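Local coordinates for tail spike protein gp49 (Pseudomonas phage LKA1, PDB 4RU4) that probably cleaves, as a lyase, the O-specific polysaccharide of Pseudomonas, degrading the host cell envelope as the phage enters, at residues V519-A524 against V530-T535; A58-A63 against G75-N80; E169-R174 against V181-A186; C316-D321 against H327-H332. One frame throughout, in Å; residues are numbered along the deposited sequence.

Contact 1: residues V519-A524 against V530-T535; sequences VQVTTA and VTAPVT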
loop_
_atom_site.group_PDB
_atom_site.type_symbol
_atom_site.label_atom_id
_atom_site.label_comp_id
_atom_site.label_asym_id
_atom_site.label_seq_id
_atom_site.Cartn_x
_atom_site.Cartn_y
_atom_site.Cartn_z
ATOM N N VAL B 519 2.338 12.865 -42.190
ATOM C CA VAL B 519 3.088 12.408 -43.359
ATOM C C VAL B 519 2.997 13.412 -44.509
ATOM O O VAL B 519 1.904 13.760 -44.960
ATOM C CB VAL B 519 2.590 11.016 -43.826
ATOM C CG1 VAL B 519 3.281 10.602 -45.145
ATOM C CG2 VAL B 519 2.820 9.977 -42.729
ATOM N N GLN B 520 4.145 13.897 -44.970
ATOM C CA GLN B 520 4.140 14.886 -46.033
ATOM C C GLN B 520 3.906 14.211 -47.383
ATOM O O GLN B 520 4.479 13.151 -47.656
ATOM C CB GLN B 520 5.444 15.677 -46.061
ATOM C CG GLN B 520 5.489 16.674 -47.189
ATOM C CD GLN B 520 6.682 17.571 -47.093
ATOM O OE1 GLN B 520 6.683 18.536 -46.337
ATOM N NE2 GLN B 520 7.717 17.246 -47.835
ATOM N N VAL B 521 3.048 14.804 -48.216
ATOM C CA VAL B 521 2.901 14.372 -49.608
ATOM C C VAL B 521 3.006 15.589 -50.530
ATOM O O VAL B 521 2.600 16.672 -50.169
ATOM C CB VAL B 521 1.568 13.624 -49.891
ATOM C CG1 VAL B 521 1.461 12.352 -49.035
ATOM C CG2 VAL B 521 0.338 14.539 -49.670
ATOM N N THR B 522 3.556 15.390 -51.717
ATOM C CA THR B 522 3.625 16.456 -52.712
ATOM C C THR B 522 2.765 16.065 -53.906
ATOM O O THR B 522 2.911 14.962 -54.472
ATOM C CB THR B 522 5.068 16.684 -53.164
ATOM O OG1 THR B 522 5.875 16.970 -52.011
ATOM C CG2 THR B 522 5.154 17.850 -54.171
ATOM N N THR B 523 1.843 16.948 -54.271
ATOM C CA THR B 523 1.006 16.696 -55.433
ATOM C C THR B 523 1.824 16.685 -56.744
ATOM O O THR B 523 2.928 17.231 -56.818
ATOM C CB THR B 523 -0.154 17.705 -55.513
ATOM O OG1 THR B 523 0.363 19.043 -55.486
ATOM C CG2 THR B 523 -1.100 17.496 -54.324
ATOM N N ALA B 524 1.297 16.012 -57.758
ATOM C CA ALA B 524 1.888 16.068 -59.097
ATOM C C ALA B 524 0.862 16.659 -60.050
ATOM O O ALA B 524 -0.325 16.357 -59.932
ATOM C CB ALA B 524 2.300 14.669 -59.565
ATOM N N VAL B 530 -2.270 11.664 -54.711
ATOM C CA VAL B 530 -0.939 11.287 -54.234
ATOM C C VAL B 530 -1.180 10.455 -52.986
ATOM O O VAL B 530 -2.106 10.723 -52.242
ATOM C CB VAL B 530 -0.022 12.524 -53.969
ATOM C CG1 VAL B 530 -0.691 13.545 -53.055
ATOM C CG2 VAL B 530 1.349 12.089 -53.440
ATOM N N THR B 531 -0.409 9.386 -52.813
ATOM C CA THR B 531 -0.599 8.480 -51.692
ATOM C C THR B 531 0.723 8.252 -50.992
ATOM O O THR B 531 1.782 8.524 -51.559
ATOM C CB THR B 531 -1.145 7.097 -52.161
ATOM O OG1 THR B 531 -0.194 6.464 -53.025
ATOM C CG2 THR B 531 -2.463 7.260 -52.908
ATOM N N ALA B 532 0.662 7.732 -49.769
ATOM C CA ALA B 532 1.864 7.396 -49.014
ATOM C C ALA B 532 1.529 6.285 -48.026
ATOM O O ALA B 532 0.529 6.346 -47.319
ATOM C CB ALA B 532 2.399 8.610 -48.274
ATOM N N PRO B 533 2.376 5.265 -47.972
ATOM C CA PRO B 533 2.038 4.149 -47.096
ATOM C C PRO B 533 2.481 4.414 -45.666
ATOM O O PRO B 533 3.451 5.141 -45.424
ATOM C CB PRO B 533 2.807 2.976 -47.717
ATOM C CG PRO B 533 4.024 3.614 -48.309
ATOM C CD PRO B 533 3.588 5.007 -48.773
ATOM N N VAL B 534 1.737 3.840 -44.726
ATOM C CA VAL B 534 2.059 3.888 -43.307
ATOM C C VAL B 534 2.044 2.450 -42.797
ATOM O O VAL B 534 1.159 1.689 -43.157
ATOM C CB VAL B 534 0.991 4.729 -42.570
ATOM C CG1 VAL B 534 0.937 4.403 -41.108
ATOM C CG2 VAL B 534 1.263 6.229 -42.801
ATOM N N THR B 535 3.040 2.064 -42.002
ATOM C CA THR B 535 2.993 0.786 -41.299
ATOM C C THR B 535 2.902 1.130 -39.815
ATOM O O THR B 535 3.765 1.823 -39.303
ATOM C CB THR B 535 4.279 -0.042 -41.549
ATOM O OG1 THR B 535 4.434 -0.298 -42.946
ATOM C CG2 THR B 535 4.238 -1.367 -40.793
#
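Val-519 and Val-521 face Val-530 and Ala-532 from strands whose axes come within 7.1 Å and run at 149° to each other, too far apart to share backbone bonds. Each strand finds its hydrogen-bonded neighbour elsewhere: 519-522 lies beside strand 590-600, and 530-535 beside strand 572-578. What joins them is aliphatic packing. The methyl of Ala-532 is the pivot, for CB lies 3.8 Å from CG1 of Val-519 and 3.9 Å from CG1 of Val-521, so that the small residue sits opposite two larger ones. Val-519 holds CG1 anti to its own backbone N (chi1 174°), which sends that branch to the alanine and lets CG2 approach CG2 of Val-534 at 4.1 Å. Further along, Val-521 meets Val-530 on a slant, CG2 against CG1 at 3.7 Å. The second branch of Val-530, CG2, rests 3.4 Å from the carbonyl O of Thr-522, a close backbone contact near the end of the strand. The methyl CG2 of Thr-523 comes near CG1 of Val-530, while its hydroxyl is engaged with Ser-587 O and Val-589 N. Valine suits such places because its beta-branching favours extended backbone and it offers two methyls. Two sheets pressed face to face, with consecutive strands linked by a short loop, are the hallmark of a beta-sandwich, in keeping with the Ig-like tailspike domain.

Contact 2: residues A58-A63 against G75-N80; sequences AALQAA and GDYQIN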
loop_
_atom_site.group_PDB
_atom_site.type_symbol
_atom_site.label_atom_id
_atom_site.label_comp_id
_atom_site.label_asym_id
_atom_site.label_seq_id
_atom_site.Cartn_x
_atom_site.Cartn_y
_atom_site.Cartn_z
ATOM N N ALA B 58 9.092 -33.981 29.159
ATOM C CA ALA B 58 8.206 -34.225 30.296
ATOM C C ALA B 58 7.951 -32.921 31.080
ATOM O O ALA B 58 6.810 -32.601 31.425
ATOM C CB ALA B 58 8.784 -35.343 31.216
ATOM N N ALA B 59 9.010 -32.154 31.324
ATOM C CA ALA B 59 8.878 -30.888 32.049
ATOM C C ALA B 59 8.049 -29.838 31.290
ATOM O O ALA B 59 7.190 -29.161 31.875
ATOM C CB ALA B 59 10.276 -30.320 32.421
ATOM N N LEU B 60 8.311 -29.695 29.993
ATOM C CA LEU B 60 7.615 -28.697 29.188
ATOM C C LEU B 60 6.167 -29.078 29.048
ATOM O O LEU B 60 5.291 -28.239 29.191
ATOM C CB LEU B 60 8.228 -28.608 27.798
ATOM C CG LEU B 60 9.355 -27.606 27.634
ATOM C CD1 LEU B 60 10.098 -27.924 26.342
ATOM C CD2 LEU B 60 8.762 -26.204 27.602
ATOM N N GLN B 61 5.911 -30.356 28.783
ATOM C CA GLN B 61 4.521 -30.823 28.673
ATOM C C GLN B 61 3.769 -30.625 29.980
ATOM O O GLN B 61 2.599 -30.207 29.973
ATOM C CB GLN B 61 4.429 -32.295 28.214
ATOM C CG GLN B 61 2.986 -32.745 27.960
ATOM C CD GLN B 61 2.359 -31.995 26.781
ATOM O OE1 GLN B 61 2.819 -32.114 25.643
ATOM N NE2 GLN B 61 1.329 -31.203 27.057
ATOM N N ALA B 62 4.429 -30.924 31.098
ATOM C CA ALA B 62 3.796 -30.754 32.419
ATOM C C ALA B 62 3.509 -29.283 32.712
ATOM O O ALA B 62 2.468 -28.934 33.318
ATOM C CB ALA B 62 4.660 -31.368 33.540
ATOM N N ALA B 63 4.418 -28.415 32.278
ATOM C CA ALA B 63 4.208 -26.978 32.453
ATOM C C ALA B 63 2.977 -26.515 31.673
ATOM O O ALA B 63 2.126 -25.786 32.203
ATOM C CB ALA B 63 5.455 -26.180 32.009
ATOM N N GLY B 75 17.679 -21.558 26.773
ATOM C CA GLY B 75 18.122 -22.917 26.990
ATOM C C GLY B 75 17.772 -23.705 25.743
ATOM O O GLY B 75 17.128 -23.176 24.827
ATOM N N ASP B 76 18.195 -24.964 25.697
ATOM C CA ASP B 76 18.088 -25.752 24.487
ATOM C C ASP B 76 17.447 -27.058 24.915
ATOM O O ASP B 76 18.111 -27.951 25.410
ATOM C CB ASP B 76 19.491 -25.953 23.890
ATOM C CG ASP B 76 19.464 -26.501 22.473
ATOM O OD1 ASP B 76 18.564 -27.288 22.112
ATOM O OD2 ASP B 76 20.369 -26.151 21.698
ATOM N N TYR B 77 16.128 -27.138 24.766
ATOM C CA TYR B 77 15.347 -28.215 25.371
ATOM C C TYR B 77 15.136 -29.376 24.401
ATOM O O TYR B 77 14.611 -29.189 23.296
ATOM C CB TYR B 77 14.013 -27.634 25.826
ATOM C CG TYR B 77 14.162 -26.488 26.807
ATOM C CD1 TYR B 77 14.309 -25.174 26.367
ATOM C CD2 TYR B 77 14.136 -26.722 28.177
ATOM C CE1 TYR B 77 14.445 -24.136 27.264
ATOM C CE2 TYR B 77 14.259 -25.691 29.082
ATOM C CZ TYR B 77 14.418 -24.397 28.621
ATOM O OH TYR B 77 14.552 -23.359 29.520
ATOM N N GLN B 78 15.552 -30.571 24.807
ATOM C CA GLN B 78 15.500 -31.729 23.929
ATOM C C GLN B 78 14.192 -32.462 24.140
ATOM O O GLN B 78 13.888 -32.884 25.265
ATOM C CB GLN B 78 16.672 -32.681 24.221
ATOM C CG GLN B 78 18.022 -31.946 24.360
ATOM C CD GLN B 78 18.411 -31.247 23.067
ATOM O OE1 GLN B 78 18.638 -31.904 22.042
ATOM N NE2 GLN B 78 18.423 -29.901 23.090
ATOM N N ILE B 79 13.419 -32.623 23.066
ATOM C CA ILE B 79 12.131 -33.295 23.186
ATOM C C ILE B 79 12.004 -34.440 22.187
ATOM O O ILE B 79 12.480 -34.351 21.059
ATOM C CB ILE B 79 10.949 -32.307 23.048
ATOM C CG1 ILE B 79 10.906 -31.708 21.634
ATOM C CG2 ILE B 79 11.051 -31.225 24.133
ATOM C CD1 ILE B 79 9.603 -30.980 21.265
ATOM N N ASN B 80 11.385 -35.534 22.606
ATOM C CA ASN B 80 11.252 -36.667 21.706
ATOM C C ASN B 80 9.789 -36.879 21.339
ATOM O O ASN B 80 9.454 -37.841 20.649
ATOM C CB ASN B 80 11.796 -37.930 22.375
ATOM C CG ASN B 80 11.030 -38.284 23.617
ATOM O OD1 ASN B 80 11.065 -37.547 24.603
ATOM N ND2 ASN B 80 10.316 -39.405 23.580
#
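Leu-60 reaches from the helix 55-65 toward strand 75-79, and a single methyl, CD1, does all the touching. That methyl stands 4.0 Å from CB of Tyr-77 and 4.1 Å from CG2 of Ile-79, two residues that point to the same side of the strand, and the leucine crosses both side chains at about a right angle. Its chain is nearly extended at the second torsion (chi2 164°), which carries CD1 outward from the helix surface. Ile-79 has CG1 placed between its backbone N and carbonyl carbon (chi1 65°), and this turns CG2, rather than the longer branch, to the leucine. The leucine methyl lies oblique to the ring of Tyr-77, whose hydroxyl is bonded to Pro-73 O, so the polar end is fixed while CB takes the packing. On the other side of the strand, Gln-78 folds back so that NE2 bonds to the carbonyl O of Asp-76 (3.0 Å, 163°), approaching from above the carbonyl plane. Asp-76 in turn forms a salt bridge with Arg-101. Asp-76 and Gln-78 thus give one side a polar character, while Tyr-77 and Ile-79 offer carbon to the helix. Leu-60 also touches Ile-72 of strand 70-72. Since only carbon atoms meet here, cohesion must come from dispersion and exclusion of water, and direction is more likely set by bonds nearby, such as Gln-78 N to Asp-56 OD2.

Contact 3: residues E169-R174 against V181-A186; sequences EFCEVR and VTIRSA. With EDO (1,2-ethanediol), chain H.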
loop_
_atom_site.group_PDB
_atom_site.type_symbol
_atom_site.label_atom_id
_atom_site.label_comp_id
_atom_site.label_asym_id
_atom_site.label_seq_id
_atom_site.Cartn_x
_atom_site.Cartn_y
_atom_site.Cartn_z
ATOM N N GLU B 169 -18.322 -20.949 5.588
ATOM C CA GLU B 169 -17.515 -19.795 6.010
ATOM C C GLU B 169 -17.619 -19.597 7.516
ATOM O O GLU B 169 -18.452 -20.234 8.167
ATOM C CB GLU B 169 -17.984 -18.498 5.297
ATOM C CG GLU B 169 -19.448 -18.160 5.449
ATOM C CD GLU B 169 -19.893 -17.093 4.434
ATOM O OE1 GLU B 169 -19.639 -15.881 4.673
ATOM O OE2 GLU B 169 -20.455 -17.478 3.378
ATOM N N PHE B 170 -16.785 -18.705 8.054
ATOM C CA PHE B 170 -16.834 -18.324 9.468
ATOM C C PHE B 170 -17.707 -17.095 9.719
ATOM O O PHE B 170 -17.564 -16.073 9.025
ATOM C CB PHE B 170 -15.443 -17.960 9.974
ATOM C CG PHE B 170 -14.523 -19.139 10.162
ATOM C CD1 PHE B 170 -14.058 -19.859 9.058
ATOM C CD2 PHE B 170 -14.098 -19.505 11.434
ATOM C CE1 PHE B 170 -13.171 -20.913 9.213
ATOM C CE2 PHE B 170 -13.200 -20.580 11.612
ATOM C CZ PHE B 170 -12.738 -21.283 10.495
ATOM N N CYS B 171 -18.563 -17.181 10.735
ATOM C CA CYS B 171 -19.460 -16.078 11.084
ATOM C C CYS B 171 -19.216 -15.647 12.525
ATOM O O CYS B 171 -18.907 -16.473 13.380
ATOM C CB CYS B 171 -20.925 -16.484 10.955
ATOM S SG CYS B 171 -21.429 -17.039 9.338
ATOM N N GLU B 172 -19.335 -14.351 12.780
ATOM C CA GLU B 172 -19.076 -13.807 14.114
ATOM C C GLU B 172 -20.397 -13.218 14.633
ATOM O O GLU B 172 -20.989 -12.351 13.988
ATOM C CB GLU B 172 -17.964 -12.757 14.049
ATOM C CG GLU B 172 -17.496 -12.253 15.416
ATOM C CD GLU B 172 -16.353 -11.233 15.332
ATOM O OE1 GLU B 172 -15.534 -11.252 14.357
ATOM O OE2 GLU B 172 -16.285 -10.402 16.267
ATOM N N VAL B 173 -20.864 -13.715 15.771
ATOM C CA VAL B 173 -22.203 -13.361 16.270
ATOM C C VAL B 173 -22.319 -11.884 16.682
ATOM O O VAL B 173 -21.485 -11.360 17.437
ATOM C CB VAL B 173 -22.649 -14.330 17.433
ATOM C CG1 VAL B 173 -24.031 -13.939 18.002
ATOM C CG2 VAL B 173 -22.689 -15.790 16.933
ATOM N N ARG B 174 -23.354 -11.216 16.172
ATOM C CA ARG B 174 -23.674 -9.871 16.595
ATOM C C ARG B 174 -24.655 -9.868 17.760
ATOM O O ARG B 174 -24.429 -9.194 18.764
ATOM C CB ARG B 174 -24.295 -9.070 15.445
ATOM C CG ARG B 174 -24.427 -7.603 15.784
ATOM C CD ARG B 174 -24.871 -6.798 14.572
ATOM N NE ARG B 174 -26.312 -6.804 14.403
ATOM C CZ ARG B 174 -26.946 -7.143 13.282
ATOM N NH1 ARG B 174 -26.271 -7.539 12.191
ATOM N NH2 ARG B 174 -28.274 -7.089 13.259
ATOM N N VAL B 181 -30.085 -15.490 14.919
ATOM C CA VAL B 181 -28.742 -15.003 15.199
ATOM C C VAL B 181 -28.281 -14.022 14.104
ATOM O O VAL B 181 -28.205 -14.357 12.912
ATOM C CB VAL B 181 -27.771 -16.186 15.321
ATOM C CG1 VAL B 181 -26.323 -15.702 15.465
ATOM C CG2 VAL B 181 -28.185 -17.076 16.494
ATOM N N THR B 182 -27.995 -12.792 14.497
ATOM C CA THR B 182 -27.491 -11.835 13.529
ATOM C C THR B 182 -25.961 -11.863 13.593
ATOM O O THR B 182 -25.382 -12.225 14.613
ATOM C CB THR B 182 -28.042 -10.392 13.755
ATOM O OG1 THR B 182 -27.806 -9.968 15.110
ATOM C CG2 THR B 182 -29.566 -10.323 13.453
ATOM N N ILE B 183 -25.306 -11.487 12.504
ATOM C CA ILE B 183 -23.854 -11.648 12.437
ATOM C C ILE B 183 -23.202 -10.334 12.049
ATOM O O ILE B 183 -23.881 -9.411 11.548
ATOM C CB ILE B 183 -23.463 -12.768 11.451
ATOM C CG1 ILE B 183 -23.927 -12.421 10.020
ATOM C CG2 ILE B 183 -24.031 -14.113 11.939
ATOM C CD1 ILE B 183 -23.787 -13.559 9.012
ATOM N N ARG B 184 -21.898 -10.239 12.292
ATOM C CA ARG B 184 -21.206 -8.965 12.167
ATOM C C ARG B 184 -20.741 -8.561 10.749
ATOM O O ARG B 184 -20.469 -7.389 10.517
ATOM C CB ARG B 184 -20.045 -8.897 13.171
ATOM C CG ARG B 184 -20.526 -8.909 14.621
ATOM C CD ARG B 184 -19.380 -8.947 15.633
ATOM N NE ARG B 184 -19.927 -8.585 16.947
ATOM C CZ ARG B 184 -19.253 -8.711 18.084
ATOM N NH1 ARG B 184 -18.029 -9.186 18.054
ATOM N NH2 ARG B 184 -19.790 -8.354 19.240
ATOM N N SER B 185 -20.641 -9.507 9.817
ATOM C CA SER B 185 -20.377 -9.141 8.421
ATOM C C SER B 185 -21.191 -10.009 7.466
ATOM O O SER B 185 -21.566 -11.121 7.802
ATOM C CB SER B 185 -18.874 -9.183 8.074
ATOM O OG SER B 185 -18.266 -10.386 8.536
ATOM N N ALA B 186 -21.455 -9.493 6.275
ATOM C CA ALA B 186 -22.330 -10.185 5.307
ATOM C C ALA B 186 -21.739 -11.520 4.825
ATOM O O ALA B 186 -20.535 -11.643 4.606
ATOM C CB ALA B 186 -22.604 -9.264 4.130
HETATM C C1 EDO H . -14.184 -7.937 17.123
HETATM O O1 EDO H . -14.349 -8.438 15.791
HETATM C C2 EDO H . -12.707 -7.864 17.471
HETATM O O2 EDO H . -12.225 -9.216 17.603
HETATM O O HOH W 1 -19.692 -12.451 10.718
HETATM O O HOH W 2 -22.387 -7.334 18.664
HETATM O O HOH W 3 -29.698 -8.006 16.060
#
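Glu-172 and Arg-184 meet twice, once through the backbone and once through their charged ends. The amide N of Arg-184 bonds to the carbonyl O of Glu-172 at 2.9 Å, and the amide N of Arg-174 donates to the O of Thr-182 at 2.7 Å; these two bonds bracket Val-173 and Ile-183, an antiparallel non-hydrogen-bonded pair whose side chains diverge. The salt bridge runs from Arg-184 NH1 to Glu-172 OE2 (2.8 Å), in the guanidinium plane but on the anti side of the carboxylate, the two planes being 65° apart. With CG anti to its backbone N (chi1 -173°), the extended glutamate slants across the arginine. OE2 also accepts from O1 of an ethanediol, probably picked up from the crystallisation liquor, while OE1 is bonded to Tyr-252 and salt-bridged to Lys-287 of the second subunit. Water links the two segments further: one molecule takes hydrogens from both Glu-172 N and Ser-185 N, and another accepts from Arg-184 NH2 and donates to Arg-174 O. Arg-174 bends at chi3 (85°) to lay one face of its guanidinium, near the rim, over CB of Thr-182, 3.3 Å from NH2; NH1 makes only a weak bond to Ile-183 O, and NE is salt-bridged to Asp-321 of the second subunit. Arg-184 makes a cation-pi contact with Tyr-289 of that subunit. Behind these polar groups, CG1 of Val-173 packs on CG1 of Val-181 at 3.8 Å. Here is a twisted beta hairpin within the Ig-like domain, whose arginines serve at once the hairpin and the trimer interface.

Contact 4: residues C316-D321 against H327-H332; sequences CTLRND and HCADFH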
loop_
_atom_site.group_PDB
_atom_site.type_symbol
_atom_site.label_atom_id
_atom_site.label_comp_id
_atom_site.label_asym_id
_atom_site.label_seq_id
_atom_site.Cartn_x
_atom_site.Cartn_y
_atom_site.Cartn_z
ATOM N N CYS B 316 5.932 -8.785 4.006
ATOM C CA CYS B 316 6.826 -9.949 4.113
ATOM C C CYS B 316 7.840 -10.020 2.983
ATOM O O CYS B 316 7.622 -9.458 1.906
ATOM C CB CYS B 316 6.020 -11.255 4.087
ATOM S SG CYS B 316 4.852 -11.464 5.470
ATOM N N THR B 317 8.941 -10.718 3.227
ATOM C CA THR B 317 9.866 -11.127 2.160
ATOM C C THR B 317 9.804 -12.651 2.078
ATOM O O THR B 317 9.966 -13.351 3.102
ATOM C CB THR B 317 11.334 -10.672 2.429
ATOM O OG1 THR B 317 11.410 -9.253 2.293
ATOM C CG2 THR B 317 12.305 -11.285 1.400
ATOM N N LEU B 318 9.542 -13.158 0.881
ATOM C CA LEU B 318 9.323 -14.578 0.665
ATOM C C LEU B 318 10.327 -15.089 -0.376
ATOM O O LEU B 318 10.577 -14.411 -1.391
ATOM C CB LEU B 318 7.883 -14.838 0.159
ATOM C CG LEU B 318 6.737 -14.145 0.932
ATOM C CD1 LEU B 318 5.382 -14.592 0.320
ATOM C CD2 LEU B 318 6.778 -14.508 2.389
ATOM N N ARG B 319 10.880 -16.264 -0.118
ATOM C CA ARG B 319 11.777 -16.972 -1.048
ATOM C C ARG B 319 11.416 -18.449 -1.110
ATOM O O ARG B 319 10.923 -19.023 -0.126
ATOM C CB ARG B 319 13.237 -16.844 -0.605
ATOM C CG ARG B 319 13.801 -15.414 -0.647
ATOM C CD ARG B 319 15.242 -15.383 -0.039
ATOM N NE ARG B 319 15.901 -14.087 -0.255
ATOM C CZ ARG B 319 15.822 -13.047 0.573
ATOM N NH1 ARG B 319 15.094 -13.114 1.691
ATOM N NH2 ARG B 319 16.460 -11.914 0.276
ATOM N N ASN B 320 11.627 -19.061 -2.277
ATOM C CA ASN B 320 11.464 -20.496 -2.418
ATOM C C ASN B 320 12.657 -21.089 -3.175
ATOM O O ASN B 320 13.600 -20.369 -3.512
ATOM C CB ASN B 320 10.092 -20.883 -3.039
ATOM C CG ASN B 320 10.056 -20.755 -4.579
ATOM O OD1 ASN B 320 10.899 -20.083 -5.193
ATOM N ND2 ASN B 320 9.073 -21.412 -5.202
ATOM N N ASP B 321 12.623 -22.397 -3.406
ATOM C CA ASP B 321 13.633 -23.068 -4.209
ATOM C C ASP B 321 13.224 -22.884 -5.666
ATOM O O ASP B 321 12.238 -23.469 -6.129
ATOM C CB ASP B 321 13.630 -24.566 -3.853
ATOM C CG ASP B 321 14.640 -25.382 -4.662
ATOM O OD1 ASP B 321 15.247 -24.855 -5.611
ATOM O OD2 ASP B 321 14.824 -26.581 -4.345
ATOM N N HIS B 327 5.450 -21.548 -8.002
ATOM C CA HIS B 327 5.375 -20.199 -7.496
ATOM C C HIS B 327 5.688 -20.174 -6.013
ATOM O O HIS B 327 5.327 -21.104 -5.259
ATOM C CB HIS B 327 3.961 -19.649 -7.733
ATOM C CG HIS B 327 2.880 -20.538 -7.197
ATOM N ND1 HIS B 327 2.304 -21.545 -7.941
ATOM C CD2 HIS B 327 2.284 -20.580 -5.983
ATOM C CE1 HIS B 327 1.391 -22.164 -7.212
ATOM N NE2 HIS B 327 1.351 -21.589 -6.021
ATOM N N CYS B 328 6.340 -19.095 -5.598
ATOM C CA CYS B 328 6.730 -18.902 -4.202
ATOM C C CYS B 328 5.547 -18.443 -3.326
ATOM O O CYS B 328 5.360 -18.945 -2.216
ATOM C CB CYS B 328 7.851 -17.870 -4.128
ATOM S SG CYS B 328 8.322 -17.412 -2.418
ATOM N N ALA B 329 4.773 -17.478 -3.816
ATOM C CA ALA B 329 3.608 -16.980 -3.066
ATOM C C ALA B 329 2.372 -17.722 -3.526
ATOM O O ALA B 329 2.029 -17.649 -4.697
ATOM C CB ALA B 329 3.428 -15.496 -3.274
ATOM N N ASP B 330 1.712 -18.443 -2.616
ATOM C CA ASP B 330 0.629 -19.342 -3.042
ATOM C C ASP B 330 -0.753 -18.965 -2.475
ATOM O O ASP B 330 -0.867 -18.456 -1.364
ATOM C CB ASP B 330 0.977 -20.808 -2.677
ATOM C CG ASP B 330 -0.181 -21.748 -2.914
ATOM O OD1 ASP B 330 -0.310 -22.258 -4.063
ATOM O OD2 ASP B 330 -0.997 -21.950 -1.972
ATOM N N PHE B 331 -1.789 -19.161 -3.289
ATOM C CA PHE B 331 -3.149 -19.400 -2.825
ATOM C C PHE B 331 -3.615 -20.639 -3.588
ATOM O O PHE B 331 -3.363 -20.742 -4.793
ATOM C CB PHE B 331 -4.093 -18.266 -3.242
ATOM C CG PHE B 331 -3.826 -16.947 -2.576
ATOM C CD1 PHE B 331 -4.050 -16.783 -1.212
ATOM C CD2 PHE B 331 -3.424 -15.844 -3.329
ATOM C CE1 PHE B 331 -3.823 -15.570 -0.597
ATOM C CE2 PHE B 331 -3.201 -14.620 -2.706
ATOM C CZ PHE B 331 -3.423 -14.482 -1.334
ATOM N N HIS B 332 -4.315 -21.563 -2.932
ATOM C CA HIS B 332 -5.010 -22.638 -3.670
ATOM C C HIS B 332 -6.408 -22.204 -4.156
ATOM O O HIS B 332 -6.917 -21.130 -3.790
ATOM C CB HIS B 332 -5.124 -23.911 -2.808
ATOM C CG HIS B 332 -3.885 -24.741 -2.801
ATOM N ND1 HIS B 332 -2.637 -24.202 -2.560
ATOM C CD2 HIS B 332 -3.696 -26.068 -2.999
ATOM C CE1 HIS B 332 -1.730 -25.164 -2.624
ATOM N NE2 HIS B 332 -2.346 -26.305 -2.874
#
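Cys-328 brings the apolar packing, its SG lying 3.7 Å from CB of Leu-318 and also close against the backbone of Arg-319. The sulfur stands anti to the backbone N (chi1 174°), which extends it toward the strand; a cysteine, short and polarisable, can rest close against the backbone here. Next to it the methyl of Ala-329 meets Leu-318 CD1 at 4.2 Å. Amide packing follows: CG of Asn-320 lies 3.7 Å from CB of Cys-328, and ND2 is anchored on the carbonyls of Arg-292 and Thr-326, so the amide N is bonded to two backbone oxygens while the CG side lies against the cysteine. Strand 317-320 belongs to a parallel beta-helix of the pectin lyase type, between strands 287-290 and 344-345 of adjacent coils, and the loop 327-332 leads on toward the next coil. Polar bonds hold that loop in shape. Asp-330 serves two histidines: His-327 NE2 reaches the anti lone pair of OD1 at 2.7 Å, almost straight at 178°, and His-332 ND1 meets OD2 on its syn side at 2.8 Å. An aspartate suits the role because each oxygen can face one ring, and the ring of His-327 stacks on that of His-293. On the far side of the strand, Arg-319 is salt-bridged to Asp-280 of the third subunit.

Overall arrangement
From the N terminus the contacts come in series, 2, 3, 4 and then 1, each closing a loop before the next opens, so none nests or crosses another. Contact 2 joins helix 55-65 to an early strand of the beta-helix. Contact 3 closes a tight hairpin in an Ig-like domain that reaches to the neighbouring subunit. Contact 4, about 31 Å from it between centres, lies near the middle of the chain, where a coil strand meets the loop after it. Contact 1 closes a turn between the sheets of the later Ig-like domain, about 87 Å between centres from contact 2 and across the chain's centre from it.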